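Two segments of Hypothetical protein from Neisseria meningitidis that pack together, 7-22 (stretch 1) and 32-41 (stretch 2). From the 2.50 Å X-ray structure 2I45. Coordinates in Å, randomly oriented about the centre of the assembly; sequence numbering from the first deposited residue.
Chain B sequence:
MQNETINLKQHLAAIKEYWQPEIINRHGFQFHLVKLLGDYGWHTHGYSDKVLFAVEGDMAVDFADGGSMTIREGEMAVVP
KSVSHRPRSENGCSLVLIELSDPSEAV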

ATOM      1  N   ASN B   7       4.981 -10.120  -3.947  1.00 50.75           N
ATOM      2  CA  ASN B   7       3.680 -10.512  -4.432  1.00 51.17           C
ATOM      3  C   ASN B   7       2.723 -10.857  -3.290  1.00 51.62           C
ATOM      4  O   ASN B   7       2.634 -12.004  -2.790  1.00 51.18           O
ATOM      5  CB  ASN B   7       3.715 -11.604  -5.467  1.00 50.26           C
ATOM      6  CG  ASN B   7       2.390 -11.766  -6.121  1.00 51.40           C
ATOM      7  OD1 ASN B   7       1.371 -12.081  -5.483  1.00 53.93           O
ATOM      8  ND2 ASN B   7       2.359 -11.508  -7.392  1.00 52.10           N
ATOM      9  N   LEU B   8       2.024  -9.812  -2.887  1.00 52.07           N
ATOM     10  CA  LEU B   8       0.923  -9.881  -1.963  1.00 51.50           C
ATOM     11  C   LEU B   8       0.201 -11.203  -2.047  1.00 51.88           C
ATOM     12  O   LEU B   8       0.295 -11.968  -1.083  1.00 52.45           O
ATOM     13  CB  LEU B   8      -0.019  -8.684  -2.168  1.00 51.03           C
ATOM     14  CG  LEU B   8       0.157  -7.397  -1.337  1.00 51.62           C
ATOM     15  CD1 LEU B   8       1.581  -7.182  -0.644  1.00 45.12           C
ATOM     16  CD2 LEU B   8      -0.322  -6.158  -2.088  1.00 50.85           C
ATOM     17  N   LYS B   9      -0.479 -11.505  -3.163  1.00 52.05           N
ATOM     18  CA  LYS B   9      -1.278 -12.744  -3.239  1.00 52.72           C
ATOM     19  C   LYS B   9      -0.490 -13.993  -2.807  1.00 52.36           C
ATOM     20  O   LYS B   9      -0.861 -14.713  -1.872  1.00 52.13           O
ATOM     21  CB  LYS B   9      -1.881 -12.984  -4.633  1.00 53.75           C
ATOM     22  CG  LYS B   9      -2.879 -11.912  -5.129  1.00 57.65           C
ATOM     23  CD  LYS B   9      -4.190 -11.852  -4.325  1.00 59.07           C
ATOM     24  CE  LYS B   9      -5.421 -11.735  -5.251  1.00 63.46           C
ATOM     25  NZ  LYS B   9      -5.491 -12.747  -6.438  1.00 63.71           N
ATOM     26  N   GLN B  10       0.614 -14.242  -3.473  1.00 52.53           N
ATOM     27  CA  GLN B  10       1.366 -15.396  -3.117  1.00 53.54           C
ATOM     28  C   GLN B  10       1.871 -15.370  -1.633  1.00 53.78           C
ATOM     29  O   GLN B  10       1.806 -16.417  -0.976  1.00 54.07           O
ATOM     30  CB  GLN B  10       2.433 -15.725  -4.175  1.00 53.70           C
ATOM     31  CG  GLN B  10       3.830 -15.304  -3.792  1.00 57.93           C
ATOM     32  CD  GLN B  10       4.795 -15.307  -4.968  1.00 61.53           C
ATOM     33  OE1 GLN B  10       6.003 -15.087  -4.765  1.00 62.94           O
ATOM     34  NE2 GLN B  10       4.279 -15.536  -6.201  1.00 58.50           N
ATOM     35  N   HIS B  11       2.317 -14.226  -1.092  1.00 52.69           N
ATOM     36  CA  HIS B  11       2.671 -14.197   0.352  1.00 52.57           C
ATOM     37  C   HIS B  11       1.478 -14.549   1.277  1.00 52.92           C
ATOM     38  O   HIS B  11       1.599 -15.262   2.302  1.00 53.62           O
ATOM     39  CB  HIS B  11       3.257 -12.848   0.767  1.00 51.77           C
ATOM     40  CG  HIS B  11       4.720 -12.732   0.520  1.00 51.24           C
ATOM     41  ND1 HIS B  11       5.643 -12.721   1.530  1.00 55.16           N
ATOM     42  CD2 HIS B  11       5.430 -12.629  -0.626  1.00 54.14           C
ATOM     43  CE1 HIS B  11       6.861 -12.618   1.024  1.00 53.92           C
ATOM     44  NE2 HIS B  11       6.762 -12.566  -0.285  1.00 52.03           N
ATOM     45  N   LEU B  12       0.319 -14.035   0.920  1.00 52.08           N
ATOM     46  CA  LEU B  12      -0.823 -14.263   1.743  1.00 51.97           C
ATOM     47  C   LEU B  12      -1.224 -15.732   1.665  1.00 51.77           C
ATOM     48  O   LEU B  12      -1.320 -16.379   2.698  1.00 52.08           O
ATOM     49  CB  LEU B  12      -1.972 -13.331   1.341  1.00 51.99           C
ATOM     50  CG  LEU B  12      -2.391 -12.006   1.982  1.00 52.03           C
ATOM     51  CD1 LEU B  12      -1.274 -11.247   2.709  1.00 50.93           C
ATOM     52  CD2 LEU B  12      -2.980 -11.161   0.826  1.00 47.18           C
ATOM     53  N   ALA B  13      -1.460 -16.248   0.457  1.00 51.29           N
ATOM     54  CA  ALA B  13      -1.763 -17.670   0.279  1.00 51.15           C
ATOM     55  C   ALA B  13      -0.908 -18.600   1.159  1.00 51.21           C
ATOM     56  O   ALA B  13      -1.411 -19.631   1.593  1.00 51.23           O
ATOM     57  CB  ALA B  13      -1.678 -18.078  -1.196  1.00 50.63           C
ATOM     58  N   ALA B  14       0.338 -18.212   1.477  1.00 51.09           N
ATOM     59  CA  ALA B  14       1.245 -19.041   2.319  1.00 50.89           C
ATOM     60  C   ALA B  14       0.851 -19.054   3.788  1.00 51.17           C
ATOM     61  O   ALA B  14       1.262 -19.936   4.553  1.00 51.07           O
ATOM     62  CB  ALA B  14       2.708 -18.574   2.191  1.00 50.36           C
ATOM     63  N   ILE B  15       0.064 -18.062   4.190  1.00 51.30           N
ATOM     64  CA  ILE B  15      -0.298 -17.904   5.581  1.00 51.31           C
ATOM     65  C   ILE B  15      -1.728 -18.402   5.726  1.00 51.93           C
ATOM     66  O   ILE B  15      -2.654 -17.853   5.170  1.00 51.77           O
ATOM     67  CB  ILE B  15      -0.018 -16.453   6.109  1.00 50.82           C
ATOM     68  CG1 ILE B  15      -1.236 -15.838   6.755  1.00 51.74           C
ATOM     69  CG2 ILE B  15       0.396 -15.500   4.992  1.00 49.91           C
ATOM     70  CD1 ILE B  15      -1.416 -16.239   8.188  1.00 57.48           C
ATOM     71  N   LYS B  16      -1.885 -19.493   6.455  1.00 53.25           N
ATOM     72  CA  LYS B  16      -3.193 -20.152   6.587  1.00 54.41           C
ATOM     73  C   LYS B  16      -3.639 -20.104   8.048  1.00 53.56           C
ATOM     74  O   LYS B  16      -4.501 -20.868   8.438  1.00 53.75           O
ATOM     75  CB  LYS B  16      -3.162 -21.610   6.011  1.00 54.76           C
ATOM     76  CG  LYS B  16      -4.433 -21.997   5.155  1.00 55.67           C
ATOM     77  CD  LYS B  16      -4.923 -23.499   5.398  1.00 56.36           C
ATOM     78  CE  LYS B  16      -6.474 -23.666   5.636  1.00 55.84           C
ATOM     79  NZ  LYS B  16      -6.934 -24.050   7.042  1.00 51.26           N
ATOM     80  N   GLU B  17      -3.033 -19.191   8.830  1.00 53.48           N
ATOM     81  CA  GLU B  17      -3.327 -18.953  10.274  1.00 53.40           C
ATOM     82  C   GLU B  17      -3.975 -17.595  10.467  1.00 52.65           C
ATOM     83  O   GLU B  17      -3.990 -16.798   9.548  1.00 53.52           O
ATOM     84  CB  GLU B  17      -2.049 -19.024  11.140  1.00 53.96           C
ATOM     85  CG  GLU B  17      -1.710 -20.415  11.688  1.00 55.01           C
ATOM     86  CD  GLU B  17      -2.952 -21.216  12.096  1.00 60.37           C
ATOM     87  OE1 GLU B  17      -3.855 -20.693  12.825  1.00 62.32           O
ATOM     88  OE2 GLU B  17      -3.031 -22.394  11.678  1.00 61.97           O
ATOM     89  N   TYR B  18      -4.489 -17.275  11.640  1.00 51.19           N
ATOM     90  CA  TYR B  18      -5.394 -16.167  11.628  1.00 49.99           C
ATOM     91  C   TYR B  18      -5.114 -14.891  12.276  1.00 50.91           C
ATOM     92  O   TYR B  18      -5.665 -13.906  11.861  1.00 51.38           O
ATOM     93  CB  TYR B  18      -6.799 -16.554  12.000  1.00 49.82           C
ATOM     94  CG  TYR B  18      -7.685 -16.568  10.801  1.00 46.72           C
ATOM     95  CD1 TYR B  18      -8.212 -17.763  10.320  1.00 47.39           C
ATOM     96  CD2 TYR B  18      -7.951 -15.428  10.128  1.00 43.41           C
ATOM     97  CE1 TYR B  18      -9.024 -17.814   9.217  1.00 46.69           C
ATOM     98  CE2 TYR B  18      -8.779 -15.461   9.014  1.00 47.40           C
ATOM     99  CZ  TYR B  18      -9.306 -16.662   8.580  1.00 46.47           C
ATOM    100  OH  TYR B  18     -10.099 -16.705   7.499  1.00 47.20           O
ATOM    101  N   TRP B  19      -4.370 -14.833  13.342  1.00 51.28           N
ATOM    102  CA  TRP B  19      -4.044 -13.482  13.756  1.00 51.42           C
ATOM    103  C   TRP B  19      -2.578 -13.602  13.847  1.00 52.66           C
ATOM    104  O   TRP B  19      -1.974 -13.300  14.871  1.00 52.79           O
ATOM    105  CB  TRP B  19      -4.776 -13.061  15.053  1.00 50.12           C
ATOM    106  CG  TRP B  19      -6.253 -12.775  14.776  1.00 49.40           C
ATOM    107  CD1 TRP B  19      -7.248 -13.710  14.422  1.00 48.94           C
ATOM    108  CD2 TRP B  19      -6.896 -11.495  14.761  1.00 45.07           C
ATOM    109  NE1 TRP B  19      -8.451 -13.061  14.202  1.00 48.55           N
ATOM    110  CE2 TRP B  19      -8.274 -11.714  14.405  1.00 45.84           C
ATOM    111  CE3 TRP B  19      -6.461 -10.206  15.008  1.00 43.52           C
ATOM    112  CZ2 TRP B  19      -9.200 -10.681  14.311  1.00 46.29           C
ATOM    113  CZ3 TRP B  19      -7.379  -9.165  14.889  1.00 48.12           C
ATOM    114  CH2 TRP B  19      -8.745  -9.410  14.538  1.00 48.11           C
ATOM    115  N   GLN B  20      -2.011 -14.131  12.755  1.00 53.83           N
ATOM    116  CA  GLN B  20      -0.576 -14.428  12.721  1.00 54.22           C
ATOM    117  C   GLN B  20       0.185 -13.720  11.612  1.00 54.28           C
ATOM    118  O   GLN B  20       0.440 -14.262  10.555  1.00 54.16           O
ATOM    119  CB  GLN B  20      -0.326 -15.915  12.851  1.00 53.80           C
ATOM    120  CG  GLN B  20      -0.412 -16.261  14.298  1.00 55.10           C
ATOM    121  CD  GLN B  20      -0.823 -17.691  14.564  1.00 59.88           C
ATOM    122  OE1 GLN B  20      -1.492 -17.984  15.574  1.00 60.43           O
ATOM    123  NE2 GLN B  20      -0.409 -18.603  13.686  1.00 62.02           N
ATOM    124  N   PRO B  21       0.567 -12.464  11.888  1.00 55.52           N
ATOM    125  CA  PRO B  21       1.182 -11.625  10.878  1.00 55.55           C
ATOM    126  C   PRO B  21       2.473 -12.249  10.446  1.00 55.73           C
ATOM    127  O   PRO B  21       3.213 -12.732  11.294  1.00 55.80           O
ATOM    128  CB  PRO B  21       1.480 -10.323  11.647  1.00 55.57           C
ATOM    129  CG  PRO B  21       1.582 -10.749  13.085  1.00 55.24           C
ATOM    130  CD  PRO B  21       0.499 -11.774  13.197  1.00 54.98           C
ATOM    131  N   GLU B  22       2.707 -12.291   9.144  1.00 56.12           N
ATOM    132  CA  GLU B  22       4.043 -12.417   8.619  1.00 57.23           C
ATOM    133  C   GLU B  22       4.529 -10.976   8.420  1.00 57.31           C
ATOM    134  O   GLU B  22       3.755 -10.104   8.018  1.00 58.82           O
ATOM    135  CB  GLU B  22       4.035 -13.185   7.296  1.00 57.22           C
ATOM    136  CG  GLU B  22       5.443 -13.460   6.704  1.00 59.51           C
ATOM    137  CD  GLU B  22       5.493 -14.114   5.292  1.00 59.62           C
ATOM    138  OE1 GLU B  22       4.545 -14.005   4.423  1.00 60.24           O
ATOM    139  OE2 GLU B  22       6.556 -14.748   5.076  1.00 63.70           O
TER
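Stretch 2, residues 32-41: HLVKLLGDYG

The contact between these two segments is a strand laid across a short helix and its trailing loop, fixed at one end by a single antiparallel bridge and filled along the rest by side chains, and it illustrates how two backbone hydrogen bonds and apolar packing combine in one contact. Residues 32-37 of stretch 2 are extended, and the strand passes the helix 8-13 with a closest axial approach of 8.9 Å and a signed crossing angle of -58°. After the helix, stretch 1 loses regular structure and runs back along the strand in the opposite sense, so that Tyr18 lies near Lys35, Pro21 near Val34 and Glu22 near Leu33.

The bridge is formed by Glu22 and Leu33. Glu22 N donates to Leu33 O at 2.7 Å, and Leu33 N returns a bond to Glu22 O, also at 2.7 Å and nearly straight. Two CA-H...O contacts flank this pair: Pro21 CA lies 3.1 Å from Leu33 O, and His32 CA 3.3 Å from Glu22 O. The side chains of Glu22 and Leu33 share one face of the sheet, and on that face Leu33 packs against the helix, while Glu22 OE1 accepts a weak hydrogen bond from His11 ND1 at 3.4 Å. There Leu33 CB meets Leu12 CD1 at 3.4 Å, while Leu33 CD1 reaches His11 CB at 3.3 Å and Leu33 CD2 approaches Leu8 CD1 at 4.2 Å. Leu8, His11 and Leu12 thus all meet one buried leucine.

Lys35 shows how a long side chain can serve both apolar and polar surroundings. Its extended chain runs past Ile15, with Lys35 CG 4.2 Å from Ile15 CG1, and ends where Lys35 NZ makes a weak hydrogen bond to Ile15 O at 3.2 Å. Beside it, the next residue but one is covered by an aromatic ring: Leu37 CB sits over one face of Tyr18, 3.7 Å from Tyr18 CE2.

Toward the far end of stretch 2, Trp19 takes over. Leu36 packs over one face of the indole, with Leu36 CG 3.7 Å from Trp19 CH2, and Tyr40 presents its edge to the opposite face, with Tyr40 CE1 3.4 Å from Trp19 CD1. The ring is also tethered at its rim, where Trp19 NE1 donates a weak bond to Leu37 O at 3.1 Å. The chain turns a corner at Gly38, whose positive phi favours glycine, and this turn precedes the placement of Tyr40 against the indole. In all, 1005 Å² is buried between the stretches, both sides summed.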

ATOM      1  N   HIS B  32       3.367  -5.874   7.411  1.00 47.51           N
ATOM      2  CA  HIS B  32       2.716  -6.938   8.122  1.00 49.15           C
ATOM      3  C   HIS B  32       1.618  -7.529   7.201  1.00 49.70           C
ATOM      4  O   HIS B  32       0.785  -6.787   6.632  1.00 49.28           O
ATOM      5  CB  HIS B  32       2.124  -6.376   9.398  1.00 49.98           C
ATOM      6  CG  HIS B  32       3.139  -5.937  10.413  1.00 53.81           C
ATOM      7  ND1 HIS B  32       3.191  -6.464  11.688  1.00 57.77           N
ATOM      8  CD2 HIS B  32       4.144  -5.029  10.343  1.00 57.96           C
ATOM      9  CE1 HIS B  32       4.182  -5.893  12.360  1.00 58.86           C
ATOM     10  NE2 HIS B  32       4.776  -5.015  11.566  1.00 58.37           N
ATOM     11  N   LEU B  33       1.646  -8.843   7.004  1.00 50.61           N
ATOM     12  CA  LEU B  33       0.555  -9.522   6.258  1.00 51.92           C
ATOM     13  C   LEU B  33      -0.081 -10.460   7.261  1.00 52.60           C
ATOM     14  O   LEU B  33       0.616 -11.250   7.885  1.00 52.74           O
ATOM     15  CB  LEU B  33       1.028 -10.309   5.027  1.00 51.56           C
ATOM     16  CG  LEU B  33       2.023  -9.662   4.050  1.00 50.90           C
ATOM     17  CD1 LEU B  33       2.681 -10.610   3.091  1.00 50.46           C
ATOM     18  CD2 LEU B  33       1.393  -8.586   3.321  1.00 53.31           C
ATOM     19  N   VAL B  34      -1.399 -10.336   7.428  1.00 52.93           N
ATOM     20  CA  VAL B  34      -2.115 -11.043   8.477  1.00 52.72           C
ATOM     21  C   VAL B  34      -3.480 -11.266   7.971  1.00 52.52           C
ATOM     22  O   VAL B  34      -3.952 -10.495   7.151  1.00 53.90           O
ATOM     23  CB  VAL B  34      -2.424 -10.163   9.650  1.00 53.07           C
ATOM     24  CG1 VAL B  34      -2.395 -10.985  10.927  1.00 50.64           C
ATOM     25  CG2 VAL B  34      -1.530  -8.993   9.661  1.00 52.76           C
ATOM     26  N   LYS B  35      -4.160 -12.272   8.497  1.00 51.92           N
ATOM     27  CA  LYS B  35      -5.519 -12.471   8.090  1.00 50.93           C
ATOM     28  C   LYS B  35      -6.348 -12.284   9.318  1.00 50.46           C
ATOM     29  O   LYS B  35      -5.931 -12.681  10.340  1.00 50.19           O
ATOM     30  CB  LYS B  35      -5.670 -13.840   7.476  1.00 50.41           C
ATOM     31  CG  LYS B  35      -4.926 -13.958   6.140  1.00 52.50           C
ATOM     32  CD  LYS B  35      -5.310 -15.258   5.335  1.00 51.22           C
ATOM     33  CE  LYS B  35      -4.479 -15.380   4.074  1.00 50.07           C
ATOM     34  NZ  LYS B  35      -4.805 -16.583   3.206  1.00 53.44           N
ATOM     35  N   LEU B  36      -7.523 -11.657   9.182  1.00 51.50           N
ATOM     36  CA  LEU B  36      -8.463 -11.270  10.243  1.00 50.92           C
ATOM     37  C   LEU B  36      -9.840 -11.917  10.108  1.00 50.42           C
ATOM     38  O   LEU B  36     -10.405 -11.978   8.985  1.00 50.92           O
ATOM     39  CB  LEU B  36      -8.705  -9.779  10.120  1.00 51.53           C
ATOM     40  CG  LEU B  36      -7.865  -8.907  11.028  1.00 54.79           C
ATOM     41  CD1 LEU B  36      -6.418  -9.414  11.340  1.00 55.34           C
ATOM     42  CD2 LEU B  36      -7.850  -7.524  10.476  1.00 54.56           C
ATOM     43  N   LEU B  37     -10.377 -12.365  11.255  1.00 48.07           N
ATOM     44  CA  LEU B  37     -11.711 -12.921  11.382  1.00 46.08           C
ATOM     45  C   LEU B  37     -12.216 -12.569  12.799  1.00 46.21           C
ATOM     46  O   LEU B  37     -11.409 -12.483  13.716  1.00 45.00           O
ATOM     47  CB  LEU B  37     -11.668 -14.414  11.154  1.00 44.46           C
ATOM     48  CG  LEU B  37     -13.051 -15.072  10.963  1.00 43.26           C
ATOM     49  CD1 LEU B  37     -13.901 -14.381   9.929  1.00 40.35           C
ATOM     50  CD2 LEU B  37     -12.943 -16.528  10.567  1.00 38.71           C
ATOM     51  N   GLY B  38     -13.522 -12.326  12.960  1.00 46.46           N
ATOM     52  CA  GLY B  38     -14.084 -11.758  14.222  1.00 46.89           C
ATOM     53  C   GLY B  38     -13.243 -10.602  14.745  1.00 47.50           C
ATOM     54  O   GLY B  38     -12.845  -9.769  13.963  1.00 47.60           O
ATOM     55  N   ASP B  39     -12.921 -10.566  16.046  1.00 47.98           N
ATOM     56  CA  ASP B  39     -11.913  -9.631  16.551  1.00 48.02           C
ATOM     57  C   ASP B  39     -11.208 -10.108  17.788  1.00 48.39           C
ATOM     58  O   ASP B  39     -11.544 -11.148  18.365  1.00 47.94           O
ATOM     59  CB  ASP B  39     -12.553  -8.299  16.914  1.00 49.05           C
ATOM     60  CG  ASP B  39     -13.688  -8.473  17.936  1.00 51.07           C
ATOM     61  OD1 ASP B  39     -14.826  -8.849  17.499  1.00 53.29           O
ATOM     62  OD2 ASP B  39     -13.436  -8.252  19.140  1.00 45.98           O
ATOM     63  N   TYR B  40     -10.222  -9.314  18.223  1.00 48.47           N
ATOM     64  CA  TYR B  40      -9.481  -9.644  19.421  1.00 48.19           C
ATOM     65  C   TYR B  40      -9.446  -8.491  20.338  1.00 47.10           C
ATOM     66  O   TYR B  40      -8.464  -8.328  21.053  1.00 46.53           O
ATOM     67  CB  TYR B  40      -8.035 -10.054  19.118  1.00 49.37           C
ATOM     68  CG  TYR B  40      -7.869 -11.543  19.007  1.00 52.24           C
ATOM     69  CD1 TYR B  40      -8.266 -12.193  17.824  1.00 53.20           C
ATOM     70  CD2 TYR B  40      -7.376 -12.328  20.067  1.00 53.17           C
ATOM     71  CE1 TYR B  40      -8.165 -13.536  17.642  1.00 48.71           C
ATOM     72  CE2 TYR B  40      -7.260 -13.743  19.882  1.00 54.40           C
ATOM     73  CZ  TYR B  40      -7.677 -14.302  18.631  1.00 52.67           C
ATOM     74  OH  TYR B  40      -7.629 -15.630  18.284  1.00 55.04           O
ATOM     75  N   GLY B  41     -10.479  -7.667  20.289  1.00 45.85           N
ATOM     76  CA  GLY B  41     -10.546  -6.517  21.173  1.00 45.81           C
ATOM     77  C   GLY B  41      -9.764  -5.287  20.716  1.00 46.92           C
ATOM     78  O   GLY B  41      -9.525  -5.091  19.524  1.00 46.17           O
TER